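Local coordinates for protein EF0056 (Enterococcus faecalis, PDB 6ORI) that is of unknown function but, as part of the N-terminal region of an enterococcal surface protein with immunoglobulin-like character, may take part in biofilm formation, at residues Y29-L34 and A66-R71; D88-V93 and G128-D133; S96-V101 and A121-F126; T132-A137 and Q210-S215; K250-S255 and T261-N266. All coordinates share one frame; numbering follows the deposited sequence. Where two conformers were deposited one is given.

Overall arrangement
The five contacts run from a curled antiparallel sheet through its edge loops to the neighbouring sheets. Contact 1 opens the series and lies inside the curled sheet. Contact 3, with its centre about 13 Å from that of contact 1, touches it through L125 and F126 on I70. It is nested within the loop closed by contact 2, about 12 Å away between centres. Contact 4 begins on T132 and D133, where contact 2 ends. Contacts 1, 3 and 4 all reach the curled sheet, and contact 4 spans from it to the five-stranded sheet. Contact 5, centred about 15 Å from contact 4, touches it through F211 against F252 and W263 and leads into the four-stranded sheet.

Contact 1 (Y29-L34 and A66-R71); sequences YNFSDL and ANWEIR
Chi1 of W68 is -50°, which sets CG anti to the carbonyl carbon and sends the indole across to Y29 and F31; both of those rings leave their backbones by the same kind of turn. The three form an aromatic cluster joined by two T-shaped pairs. In the first, the indole presents its edge: W68 CH2 stands over the centre of the Y29 ring, 3.6 Å from Y29 CE2, with the planes at 80°. In the second the indole offers its face, and F31 CZ comes down over it to 3.5 Å from W68 CD2, the planes inclined at 63°. On the opposite face of the indole sits N67 ND2, which also bonds S173. Further along the two strands, a methyl contact continues the packing, L34 CD1 lying 4.0 Å from I70 CD1. Strands 31-38 and 68-74 belong to one curled antiparallel sheet but are not paired with each other, and their side chains meet in its interior. The hydroxyl of Y29 has a polar partner beyond the cluster, D176. No hydrogen bond crosses between 29-34 and 66-71, so the contact probably rests on dispersion and on ring C-H groups directed at pi faces.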
# COMPACT_ATOMS: atom_id res chain seq x y z
N TYR A 29 18.62 0.25 -0.79
CA TYR A 29 19.03 1.16 -1.85
C TYR A 29 18.40 2.54 -1.62
O TYR A 29 17.96 2.84 -0.53
CB TYR A 29 18.69 0.56 -3.23
CG TYR A 29 19.63 -0.54 -3.68
CD1 TYR A 29 20.99 -0.28 -3.88
CD2 TYR A 29 19.18 -1.82 -3.92
CE1 TYR A 29 21.86 -1.29 -4.34
CE2 TYR A 29 20.03 -2.82 -4.37
CZ TYR A 29 21.37 -2.56 -4.54
OH TYR A 29 22.22 -3.55 -4.98
N ASN A 30 18.34 3.37 -2.65
CA ASN A 30 17.92 4.75 -2.51
C ASN A 30 16.61 5.04 -3.23
O ASN A 30 16.26 6.19 -3.47
CB ASN A 30 19.00 5.68 -3.06
CG ASN A 30 20.39 5.34 -2.54
OD1 ASN A 30 20.58 5.10 -1.34
ND2 ASN A 30 21.36 5.30 -3.45
N PHE A 31 15.88 4.00 -3.59
CA PHE A 31 14.49 4.16 -4.05
C PHE A 31 13.64 4.40 -2.82
O PHE A 31 13.96 3.89 -1.75
CB PHE A 31 14.02 2.91 -4.78
CG PHE A 31 14.85 2.61 -6.00
CD1 PHE A 31 15.99 1.83 -5.91
CD2 PHE A 31 14.49 3.10 -7.23
CE1 PHE A 31 16.75 1.57 -7.03
CE2 PHE A 31 15.24 2.85 -8.34
CZ PHE A 31 16.38 2.10 -8.24
N SER A 32 12.56 5.16 -2.94
CA SER A 32 11.70 5.38 -1.78
C SER A 32 10.22 5.14 -2.03
O SER A 32 9.49 5.04 -1.07
CB SER A 32 11.90 6.77 -1.17
OG SER A 32 11.65 7.78 -2.12
N ASP A 33 9.77 5.00 -3.26
CA ASP A 33 8.34 4.75 -3.46
C ASP A 33 8.09 4.04 -4.77
O ASP A 33 8.76 4.28 -5.78
CB ASP A 33 7.58 6.07 -3.44
CG ASP A 33 6.13 5.93 -2.98
OD1 ASP A 33 5.68 4.83 -2.56
OD2 ASP A 33 5.45 6.98 -2.95
N LEU A 34 7.11 3.14 -4.72
CA LEU A 34 6.58 2.47 -5.90
C LEU A 34 5.16 2.10 -5.57
O LEU A 34 4.90 1.42 -4.57
CB LEU A 34 7.43 1.24 -6.21
CG LEU A 34 7.08 0.46 -7.46
CD1 LEU A 34 7.26 1.31 -8.71
CD2 LEU A 34 7.92 -0.81 -7.53
N ALA A 66 19.25 -1.05 -16.86
CA ALA A 66 18.22 -2.07 -16.86
C ALA A 66 18.28 -2.98 -15.64
O ALA A 66 17.53 -3.93 -15.56
CB ALA A 66 18.35 -2.91 -18.12
N ASN A 67 19.15 -2.69 -14.67
CA ASN A 67 19.21 -3.52 -13.48
C ASN A 67 17.89 -3.62 -12.72
O ASN A 67 17.58 -4.64 -12.11
CB ASN A 67 20.27 -3.01 -12.52
CG ASN A 67 20.45 -3.91 -11.34
OD1 ASN A 67 20.85 -5.07 -11.48
ND2 ASN A 67 20.10 -3.43 -10.15
N TRP A 68 17.17 -2.51 -12.73
CA TRP A 68 16.00 -2.29 -11.89
C TRP A 68 14.75 -2.65 -12.66
O TRP A 68 14.44 -2.04 -13.68
CB TRP A 68 15.98 -0.84 -11.48
CG TRP A 68 17.28 -0.36 -10.92
CD1 TRP A 68 18.12 0.52 -11.51
CD2 TRP A 68 17.90 -0.75 -9.69
NE1 TRP A 68 19.24 0.72 -10.73
CE2 TRP A 68 19.12 -0.05 -9.60
CE3 TRP A 68 17.56 -1.61 -8.65
CZ2 TRP A 68 19.99 -0.19 -8.53
CZ3 TRP A 68 18.41 -1.74 -7.58
CH2 TRP A 68 19.62 -1.04 -7.53
N GLU A 69 14.04 -3.64 -12.15
CA GLU A 69 12.85 -4.16 -12.84
C GLU A 69 11.63 -4.13 -11.93
O GLU A 69 11.64 -4.67 -10.83
CB GLU A 69 13.09 -5.59 -13.30
CG GLU A 69 11.95 -6.19 -14.07
CD GLU A 69 12.36 -7.51 -14.66
OE1 GLU A 69 12.24 -8.53 -13.94
OE2 GLU A 69 12.86 -7.51 -15.80
N ILE A 70 10.58 -3.49 -12.41
CA ILE A 70 9.32 -3.44 -11.70
C ILE A 70 8.56 -4.70 -12.02
O ILE A 70 8.47 -5.10 -13.20
CB ILE A 70 8.49 -2.22 -12.15
CG1 ILE A 70 9.19 -0.91 -11.77
CG2 ILE A 70 7.07 -2.26 -11.55
CD1 ILE A 70 8.56 0.32 -12.41
N ARG A 71 8.05 -5.37 -10.99
CA ARG A 71 7.21 -6.52 -11.16
C ARG A 71 5.83 -6.24 -10.60
O ARG A 71 5.69 -5.59 -9.56
CB ARG A 71 7.83 -7.76 -10.53
CG ARG A 71 9.02 -8.22 -11.40
CD ARG A 71 9.57 -9.54 -11.04
NE ARG A 71 10.72 -9.84 -11.89
CZ ARG A 71 11.49 -10.90 -11.74
NH1 ARG A 71 11.26 -11.76 -10.76
NH2 ARG A 71 12.51 -11.07 -12.55

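Contact 2 (D88-V93 and G128-D133); sequences DPKKGV and GAETTD
K90 NZ gives a hydrogen bond of 2.9 Å to E130 OE1, a salt bridge between two surface loops at the strand ends of the curled antiparallel sheet. One loop follows strand 82-87 and the other leads into strand 135-144, and neither segment has regular structure here. The ammonium group approaches the syn lone pair of OE1, on the side of the other carboxylate oxygen, yet it grips only one arm: K90 NZ is 3.7 Å from E130 OE2. Two different chain shapes make the meeting possible. K90 leaves with CG anti to the backbone N and then bends at chi2 (-113°), whereas E130 is extended beyond CG. A second, weak bond of 3.4 Å runs from K90 NZ back to K91 O, within its own loop. The backbone around the lysine is tied down separately, since K90 O accepts from R120 and the K90 backbone pairs with L125. Both K90 and E130 also rest on Q135, the first residue of strand 135-144. Lying at the surface and partly exposed, the ion pair is probably screened by solvent. The lysine methylene follows the charge in, with K90 CE 3.4 Å from E130 OE1.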
# COMPACT_ATOMS: atom_id res chain seq x y z
N ASP A 88 2.10 4.28 -20.16
CA ASP A 88 3.01 5.26 -20.73
C ASP A 88 4.13 5.52 -19.73
O ASP A 88 3.90 5.51 -18.53
CB ASP A 88 2.29 6.57 -21.03
CG ASP A 88 1.33 6.49 -22.18
OD1 ASP A 88 1.39 5.52 -22.98
OD2 ASP A 88 0.51 7.43 -22.30
N PRO A 89 5.34 5.83 -20.21
CA PRO A 89 6.41 6.27 -19.33
C PRO A 89 6.13 7.68 -18.83
O PRO A 89 5.27 8.38 -19.36
CB PRO A 89 7.64 6.26 -20.22
CG PRO A 89 7.10 6.44 -21.58
CD PRO A 89 5.79 5.76 -21.61
N LYS A 90 6.86 8.09 -17.81
CA LYS A 90 6.79 9.46 -17.35
C LYS A 90 7.05 10.40 -18.52
O LYS A 90 7.97 10.18 -19.30
CB LYS A 90 7.82 9.67 -16.25
CG LYS A 90 7.69 11.00 -15.51
CD LYS A 90 8.87 11.90 -15.79
CE LYS A 90 8.66 13.26 -15.19
NZ LYS A 90 9.54 14.25 -15.81
N LYS A 91 6.22 11.44 -18.61
CA LYS A 91 6.27 12.39 -19.72
C LYS A 91 7.64 13.07 -19.85
O LYS A 91 8.30 13.34 -18.85
CB LYS A 91 5.18 13.45 -19.53
N GLY A 92 8.08 13.33 -21.08
CA GLY A 92 9.37 13.98 -21.23
C GLY A 92 9.91 14.17 -22.63
O GLY A 92 9.74 15.23 -23.23
N VAL A 93 10.59 13.15 -23.14
CA VAL A 93 11.30 13.26 -24.40
C VAL A 93 10.67 12.35 -25.44
O VAL A 93 11.36 11.74 -26.25
N GLY A 128 15.69 8.36 -14.69
CA GLY A 128 16.71 7.97 -13.74
C GLY A 128 17.38 9.15 -13.04
O GLY A 128 17.75 9.05 -11.88
N ALA A 129 17.55 10.25 -13.75
CA ALA A 129 18.28 11.38 -13.21
C ALA A 129 17.42 12.29 -12.34
O ALA A 129 17.94 13.20 -11.71
CB ALA A 129 18.91 12.18 -14.35
N GLU A 130 16.11 12.05 -12.30
CA GLU A 130 15.22 12.92 -11.56
C GLU A 130 14.97 12.32 -10.19
O GLU A 130 14.59 11.15 -10.08
CB GLU A 130 13.93 13.14 -12.36
CG GLU A 130 14.19 13.93 -13.65
CD GLU A 130 13.02 13.99 -14.63
OE1 GLU A 130 11.86 13.76 -14.21
OE2 GLU A 130 13.26 14.28 -15.83
N THR A 131 15.24 13.10 -9.15
CA THR A 131 15.21 12.60 -7.78
C THR A 131 14.36 13.48 -6.87
O THR A 131 14.58 13.53 -5.65
CB THR A 131 16.62 12.55 -7.19
OG1 THR A 131 17.15 13.89 -7.14
CG2 THR A 131 17.49 11.69 -8.04
N THR A 132 13.37 14.15 -7.44
CA THR A 132 12.58 15.10 -6.68
C THR A 132 11.15 14.59 -6.54
O THR A 132 10.91 13.57 -5.88
CB THR A 132 12.69 16.50 -7.27
OG1 THR A 132 12.20 16.52 -8.60
CG2 THR A 132 14.16 16.96 -7.28
N ASP A 133 10.20 15.27 -7.15
CA ASP A 133 8.79 14.97 -6.94
C ASP A 133 8.43 13.59 -7.48
O ASP A 133 8.95 13.18 -8.52
CB ASP A 133 7.91 16.00 -7.66
CG ASP A 133 8.14 17.40 -7.15
OD1 ASP A 133 8.58 17.53 -5.99
OD2 ASP A 133 7.84 18.34 -7.93

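Contact 3 (S96-V101 and A121-F126); sequences SRRTFV and ANDGLF
R98 turns from CB toward G124 and L125 with CG anti to the carbonyl carbon, and a further bend at chi2 (-56°) lays the rest of the chain along the 121-126 backbone. R98 CG makes the apolar touch, 3.9 Å from L125 CD2, the two side chains running alongside one another in opposite senses, and it also lies close to G124 O. Next comes R98 CD, which lies 3.5 Å from D123 O. R98 NE then makes the main bond: it donates to G124 O over 2.9 Å, nearly straight at 167°, with the oxygen in the guanidinium plane. The same carbonyl takes a weak second bond from R98 NH2, 3.3 Å long, so NE and NH2 reach one acceptor side-on. In fold terms, strand 98-104 of the curled antiparallel sheet here holds the loop that runs from strand 113-117 to strand 135-144. L125 is buried; its side chain also meets V87, V116 and I70, and its backbone pairs with K90 and Y118. Beyond NE, the guanidinium spreads over the D123 backbone, and D123 CA lies 3.6 Å above the R98 guanidinium plane, over the centre. At the tip, R98 NH1 is 4.1 Å from D123 OD1, a long charge-to-charge approach with no N-H aimed at the oxygen. The carboxylate plane stands 88° from that of the guanidinium.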
# COMPACT_ATOMS: atom_id res chain seq x y z
N SER A 96 8.09 6.12 -25.94
CA SER A 96 6.88 5.45 -26.40
C SER A 96 6.19 4.63 -25.29
O SER A 96 6.79 4.30 -24.26
CB SER A 96 7.20 4.56 -27.60
OG SER A 96 8.23 3.64 -27.31
N ARG A 97 4.94 4.28 -25.55
CA ARG A 97 4.14 3.46 -24.63
C ARG A 97 4.85 2.13 -24.37
O ARG A 97 5.43 1.53 -25.26
CB ARG A 97 2.77 3.24 -25.23
CG ARG A 97 1.77 2.57 -24.35
CD ARG A 97 0.38 2.82 -24.89
NE ARG A 97 -0.64 2.13 -24.14
CZ ARG A 97 -1.18 2.57 -23.01
NH1 ARG A 97 -0.78 3.71 -22.48
NH2 ARG A 97 -2.10 1.87 -22.42
N ARG A 98 4.81 1.69 -23.12
CA ARG A 98 5.47 0.46 -22.71
C ARG A 98 4.49 -0.67 -22.51
O ARG A 98 3.33 -0.46 -22.17
CB ARG A 98 6.22 0.64 -21.40
CG ARG A 98 7.14 1.83 -21.34
CD ARG A 98 8.17 1.86 -22.43
NE ARG A 98 9.18 2.87 -22.08
CZ ARG A 98 9.96 3.51 -22.93
NH1 ARG A 98 9.88 3.28 -24.23
NH2 ARG A 98 10.85 4.39 -22.47
N THR A 99 4.98 -1.90 -22.73
CA THR A 99 4.24 -3.12 -22.46
C THR A 99 4.80 -3.78 -21.23
O THR A 99 6.01 -3.87 -21.06
CB THR A 99 4.31 -4.05 -23.67
OG1 THR A 99 3.60 -3.44 -24.75
CG2 THR A 99 3.64 -5.39 -23.38
N PHE A 100 3.93 -4.21 -20.33
CA PHE A 100 4.32 -5.05 -19.20
C PHE A 100 4.39 -6.48 -19.76
O PHE A 100 3.40 -6.97 -20.28
CB PHE A 100 3.25 -4.98 -18.12
CG PHE A 100 3.52 -4.04 -16.99
CD1 PHE A 100 4.23 -4.48 -15.90
CD2 PHE A 100 2.99 -2.75 -16.96
CE1 PHE A 100 4.46 -3.66 -14.80
CE2 PHE A 100 3.23 -1.93 -15.84
CZ PHE A 100 3.96 -2.40 -14.78
N VAL A 101 5.53 -7.14 -19.67
CA VAL A 101 5.74 -8.46 -20.26
C VAL A 101 5.41 -9.53 -19.26
O VAL A 101 5.89 -9.48 -18.12
CB VAL A 101 7.21 -8.60 -20.72
CG1 VAL A 101 7.54 -10.02 -21.15
CG2 VAL A 101 7.50 -7.62 -21.83
N ALA A 121 15.10 5.39 -19.67
CA ALA A 121 16.06 5.28 -20.78
C ALA A 121 16.37 3.85 -21.14
O ALA A 121 17.02 3.61 -22.17
CB ALA A 121 17.35 5.99 -20.44
N ASN A 122 15.94 2.91 -20.32
CA ASN A 122 16.08 1.49 -20.61
C ASN A 122 14.71 0.88 -20.93
O ASN A 122 14.34 -0.17 -20.40
CB ASN A 122 16.77 0.79 -19.44
CG ASN A 122 18.14 1.34 -19.20
OD1 ASN A 122 18.35 2.19 -18.31
ND2 ASN A 122 19.10 0.86 -19.98
N ASP A 123 13.95 1.54 -21.79
CA ASP A 123 12.60 1.09 -22.16
C ASP A 123 11.69 0.90 -20.95
O ASP A 123 10.80 0.06 -20.94
CB ASP A 123 12.68 -0.18 -22.99
CG ASP A 123 13.50 0.01 -24.24
OD1 ASP A 123 13.16 0.93 -25.03
OD2 ASP A 123 14.49 -0.74 -24.41
N GLY A 124 11.90 1.75 -19.96
CA GLY A 124 11.18 1.67 -18.70
C GLY A 124 10.31 2.89 -18.45
O GLY A 124 9.87 3.58 -19.38
N LEU A 125 10.00 3.15 -17.18
CA LEU A 125 8.99 4.14 -16.83
C LEU A 125 9.48 5.50 -16.34
O LEU A 125 8.88 6.51 -16.66
CB LEU A 125 8.06 3.59 -15.75
CG LEU A 125 7.38 2.26 -16.07
CD1 LEU A 125 6.35 1.91 -15.02
CD2 LEU A 125 6.74 2.24 -17.44
N PHE A 126 10.52 5.51 -15.50
CA PHE A 126 10.84 6.68 -14.68
C PHE A 126 12.22 7.26 -14.99
O PHE A 126 13.21 6.54 -15.20
CB PHE A 126 10.75 6.30 -13.20
CG PHE A 126 9.38 5.81 -12.78
CD1 PHE A 126 8.27 6.60 -13.02
CD2 PHE A 126 9.20 4.58 -12.18
CE1 PHE A 126 7.02 6.16 -12.68
CE2 PHE A 126 7.92 4.15 -11.82
CZ PHE A 126 6.86 4.96 -12.08

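Contact 4 (T132-A137 and Q210-S215); sequences TDTQTA and QFKHGS
A classic beta bulge, formed by K212 and H213 opposite T247, marks the start of strand 211-221, and from it K212 reaches across to T134 and T136 at the entry of strand 135-144. Its chain leaves extended and then folds at chi3 (-65°) and chi4 (-61°), so that the methylenes graze the threonines. The T134 methyl is the apolar partner, with T134 CG2 3.8 Å from K212 CE. No direct bond joins the polar ends: T136 OG1 stands 3.7 Å from K212 NZ. Strand 211-221 is, within this chain, an edge strand of a five-stranded antiparallel sheet, while strand 135-144 belongs to the curled sheet, and three waters bridge the two segments here. One water accepts from K212 NZ at 3.0 Å and donates to T134 O. A second accepts from K212 NZ, donates to T134 O and bonds T136 OG1 at 2.6 Å. The third accepts from K212 NZ at 2.8 Å and bonds T136 OG1 at 2.7 Å. Besides these waters, the ammonium group has a salt bridge to E249, so its hydrogens are probably shared among more partners than it has N-H bonds. T134 OG1 bonds K248 O, while Y56 touches K212 and both threonines.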
# COMPACT_ATOMS: atom_id res chain seq x y z
N THR A 132 13.37 14.15 -7.44
CA THR A 132 12.58 15.10 -6.68
C THR A 132 11.15 14.59 -6.54
O THR A 132 10.91 13.57 -5.88
CB THR A 132 12.69 16.50 -7.27
OG1 THR A 132 12.20 16.52 -8.60
CG2 THR A 132 14.16 16.96 -7.28
N ASP A 133 10.20 15.27 -7.15
CA ASP A 133 8.79 14.97 -6.94
C ASP A 133 8.43 13.59 -7.48
O ASP A 133 8.95 13.18 -8.52
CB ASP A 133 7.91 16.00 -7.66
CG ASP A 133 8.14 17.40 -7.15
OD1 ASP A 133 8.58 17.53 -5.99
OD2 ASP A 133 7.84 18.34 -7.93
N THR A 134 7.49 12.92 -6.84
CA THR A 134 7.00 11.65 -7.31
C THR A 134 6.72 11.66 -8.81
O THR A 134 6.08 12.59 -9.30
CB THR A 134 5.72 11.29 -6.58
OG1 THR A 134 5.96 11.31 -5.17
CG2 THR A 134 5.21 9.91 -6.99
N GLN A 135 7.18 10.62 -9.50
CA GLN A 135 6.96 10.44 -10.93
C GLN A 135 5.71 9.62 -11.18
O GLN A 135 5.39 8.71 -10.44
CB GLN A 135 8.18 9.78 -11.58
CG GLN A 135 9.49 10.52 -11.35
CD GLN A 135 10.57 10.04 -12.26
OE1 GLN A 135 10.33 9.80 -13.43
NE2 GLN A 135 11.76 9.91 -11.73
N THR A 136 5.02 9.93 -12.28
CA THR A 136 3.83 9.18 -12.72
C THR A 136 4.04 8.59 -14.09
O THR A 136 4.47 9.29 -15.03
CB THR A 136 2.60 10.08 -12.75
OG1 THR A 136 2.36 10.58 -11.43
CG2 THR A 136 1.35 9.34 -13.25
N ALA A 137 3.71 7.31 -14.19
CA ALA A 137 3.59 6.60 -15.46
C ALA A 137 2.09 6.53 -15.70
O ALA A 137 1.41 5.75 -15.04
CB ALA A 137 4.19 5.21 -15.36
N GLN A 210 -1.68 18.35 -2.39
CA GLN A 210 -0.39 18.05 -1.79
C GLN A 210 -0.03 16.57 -1.78
O GLN A 210 1.16 16.21 -1.74
CB GLN A 210 -0.30 18.63 -0.39
CG GLN A 210 -0.34 20.14 -0.39
CD GLN A 210 0.77 20.72 -1.20
OE1 GLN A 210 1.94 20.44 -0.96
NE2 GLN A 210 0.41 21.49 -2.23
N PHE A 211 -1.04 15.70 -1.83
CA PHE A 211 -0.81 14.26 -1.85
C PHE A 211 -1.32 13.65 -3.12
O PHE A 211 -2.34 14.08 -3.67
CB PHE A 211 -1.44 13.62 -0.62
CG PHE A 211 -0.77 14.03 0.63
CD1 PHE A 211 0.40 13.44 1.01
CD2 PHE A 211 -1.27 15.05 1.42
CE1 PHE A 211 1.06 13.82 2.16
CE2 PHE A 211 -0.62 15.44 2.54
CZ PHE A 211 0.56 14.83 2.91
N LYS A 212 -0.58 12.66 -3.61
CA LYS A 212 -0.92 11.94 -4.81
C LYS A 212 -1.62 10.61 -4.55
O LYS A 212 -2.47 10.19 -5.32
CB LYS A 212 0.36 11.72 -5.62
CG LYS A 212 0.09 11.24 -7.03
CD LYS A 212 1.33 10.84 -7.78
CE LYS A 212 2.25 12.00 -8.03
NZ LYS A 212 1.68 13.09 -8.86
N HIS A 213 -1.27 9.95 -3.45
CA HIS A 213 -1.77 8.61 -3.19
C HIS A 213 -1.56 8.23 -1.73
O HIS A 213 -0.64 8.71 -1.08
CB HIS A 213 -1.01 7.63 -4.10
CG HIS A 213 -1.56 6.23 -4.12
ND1 HIS A 213 -2.77 5.91 -4.68
CD2 HIS A 213 -1.03 5.07 -3.67
CE1 HIS A 213 -2.97 4.61 -4.57
NE2 HIS A 213 -1.92 4.08 -3.98
N GLY A 214 -2.45 7.39 -1.23
CA GLY A 214 -2.32 6.77 0.06
C GLY A 214 -2.49 5.27 -0.09
O GLY A 214 -3.27 4.80 -0.92
N SER A 215 -1.74 4.53 0.71
CA SER A 215 -1.81 3.09 0.69
C SER A 215 -1.67 2.58 2.10
O SER A 215 -1.14 3.25 2.97
CB SER A 215 -0.73 2.50 -0.22
OG SER A 215 0.56 2.96 0.15
O HOH W 1 4.26 14.60 -8.59
O HOH W 2 3.80 12.76 -11.07
O HOH W 3 0.17 12.11 -11.00

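Contact 5 (K250-S255 and T261-N266); sequences KNFSYS and TPWYAN
An aromatic cluster of F252, Y254 and W263 closes the short connection that leads through helix 254-257 into strand 264-269, the first strand in chain order of the four-stranded antiparallel sheet. One hydrogen bond crosses between the segments: W263 N donates to Y254 OH over 3.0 Å at a nearly straight 169°, so a side-chain hydroxyl holds the backbone just after the cis peptide bond that precedes P262. Y254 CG is anti to its own backbone nitrogen, which carries the ring across the gap and lets its edge meet the indole. The result is a T-shaped pair in which Y254 CE1 comes over the W263 face, toward the rim, 3.6 Å from W263 CD2, with planes at 80°. F252 approaches from the opposite direction and makes a different pair with the tryptophan. Its plane is within 8° of parallel to the six-membered ring, but the two are offset, 5.5 Å between the centroids of the F252 ring and the W263 six-membered ring, until little of one lies over the other. The closest atoms are F252 CZ and W263 CH2, at 3.5 Å. Elsewhere, Y254 stacks with F332, F252 meets F211 edge to face, and the indole nitrogen of W263 bonds K259 O. The T261 methyl also touches the tyrosine hydroxyl, T261 CG2 lying 3.6 Å from Y254 OH.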
# COMPACT_ATOMS: atom_id res chain seq x y z
N LYS A 250 4.21 17.11 -4.44
CA LYS A 250 5.41 17.96 -4.49
C LYS A 250 6.21 17.75 -3.18
O LYS A 250 6.57 16.62 -2.89
CB LYS A 250 5.03 19.43 -4.70
CG LYS A 250 4.32 19.70 -6.01
CD LYS A 250 5.29 19.74 -7.17
CE LYS A 250 5.06 20.96 -8.06
NZ LYS A 250 3.63 21.17 -8.41
N ASN A 251 6.46 18.80 -2.40
CA ASN A 251 7.33 18.73 -1.23
C ASN A 251 6.65 19.31 0.02
O ASN A 251 7.22 20.14 0.73
CB ASN A 251 8.67 19.45 -1.51
CG ASN A 251 8.50 20.92 -1.73
OD1 ASN A 251 7.48 21.37 -2.24
ND2 ASN A 251 9.48 21.70 -1.31
N PHE A 252 5.44 18.85 0.29
CA PHE A 252 4.62 19.36 1.40
C PHE A 252 5.38 19.49 2.71
O PHE A 252 6.13 18.60 3.12
CB PHE A 252 3.44 18.41 1.62
CG PHE A 252 2.46 18.86 2.68
CD1 PHE A 252 1.74 20.03 2.52
CD2 PHE A 252 2.25 18.09 3.80
CE1 PHE A 252 0.81 20.42 3.47
CE2 PHE A 252 1.32 18.47 4.75
CZ PHE A 252 0.61 19.63 4.58
N SER A 253 5.18 20.64 3.35
CA SER A 253 5.53 20.84 4.75
C SER A 253 4.27 21.08 5.56
O SER A 253 3.55 22.06 5.34
CB SER A 253 6.44 22.05 4.88
OG SER A 253 6.53 22.45 6.25
N TYR A 254 4.01 20.20 6.53
CA TYR A 254 2.88 20.40 7.44
C TYR A 254 3.02 21.67 8.25
O TYR A 254 2.09 22.45 8.36
CB TYR A 254 2.75 19.21 8.38
CG TYR A 254 1.60 19.31 9.37
CD1 TYR A 254 0.32 18.87 9.03
CD2 TYR A 254 1.80 19.82 10.65
CE1 TYR A 254 -0.74 18.97 9.94
CE2 TYR A 254 0.76 19.91 11.56
CZ TYR A 254 -0.51 19.48 11.20
OH TYR A 254 -1.58 19.51 12.06
N SER A 255 4.21 21.86 8.80
CA SER A 255 4.48 23.00 9.67
C SER A 255 4.25 24.33 8.97
O SER A 255 3.64 25.24 9.54
CB SER A 255 5.93 22.91 10.16
OG SER A 255 6.10 21.74 10.93
N THR A 261 -5.87 22.90 10.59
CA THR A 261 -5.13 22.26 11.64
C THR A 261 -5.82 22.37 13.00
O THR A 261 -6.64 23.26 13.22
CB THR A 261 -3.74 22.89 11.72
OG1 THR A 261 -3.87 24.32 11.73
CG2 THR A 261 -2.88 22.47 10.52
N PRO A 262 -5.50 21.46 13.93
CA PRO A 262 -4.59 20.34 13.71
C PRO A 262 -5.25 19.21 12.96
O PRO A 262 -6.44 18.91 13.09
CB PRO A 262 -4.22 19.94 15.14
CG PRO A 262 -5.46 20.24 15.92
CD PRO A 262 -6.02 21.50 15.31
N TRP A 263 -4.45 18.56 12.13
CA TRP A 263 -4.93 17.37 11.44
C TRP A 263 -4.96 16.18 12.38
O TRP A 263 -4.31 16.17 13.43
CB TRP A 263 -4.03 17.02 10.27
CG TRP A 263 -4.11 17.95 9.09
CD1 TRP A 263 -4.81 19.12 8.98
CD2 TRP A 263 -3.43 17.78 7.86
NE1 TRP A 263 -4.61 19.68 7.74
CE2 TRP A 263 -3.75 18.87 7.03
CE3 TRP A 263 -2.57 16.79 7.36
CZ2 TRP A 263 -3.26 18.99 5.74
CZ3 TRP A 263 -2.07 16.92 6.08
CH2 TRP A 263 -2.42 18.03 5.29
N TYR A 264 -5.74 15.18 11.97
CA TYR A 264 -5.84 13.91 12.67
C TYR A 264 -5.32 12.78 11.81
O TYR A 264 -5.56 12.76 10.59
CB TYR A 264 -7.29 13.60 13.05
CG TYR A 264 -7.82 14.46 14.17
CD1 TYR A 264 -7.93 15.84 14.02
CD2 TYR A 264 -8.13 13.92 15.40
CE1 TYR A 264 -8.41 16.65 15.04
CE2 TYR A 264 -8.62 14.73 16.44
CZ TYR A 264 -8.74 16.09 16.24
OH TYR A 264 -9.21 16.90 17.28
N ALA A 265 -4.62 11.86 12.46
CA ALA A 265 -4.27 10.57 11.88
C ALA A 265 -5.39 9.61 12.24
O ALA A 265 -5.77 9.51 13.41
CB ALA A 265 -2.94 10.11 12.48
N ASN A 266 -5.94 8.94 11.24
CA ASN A 266 -7.10 8.06 11.38
C ASN A 266 -6.79 6.65 10.96
O ASN A 266 -6.03 6.43 10.01
CB ASN A 266 -8.30 8.52 10.51
CG ASN A 266 -8.81 9.86 10.88
OD1 ASN A 266 -9.79 9.96 11.64
ND2 ASN A 266 -8.18 10.90 10.38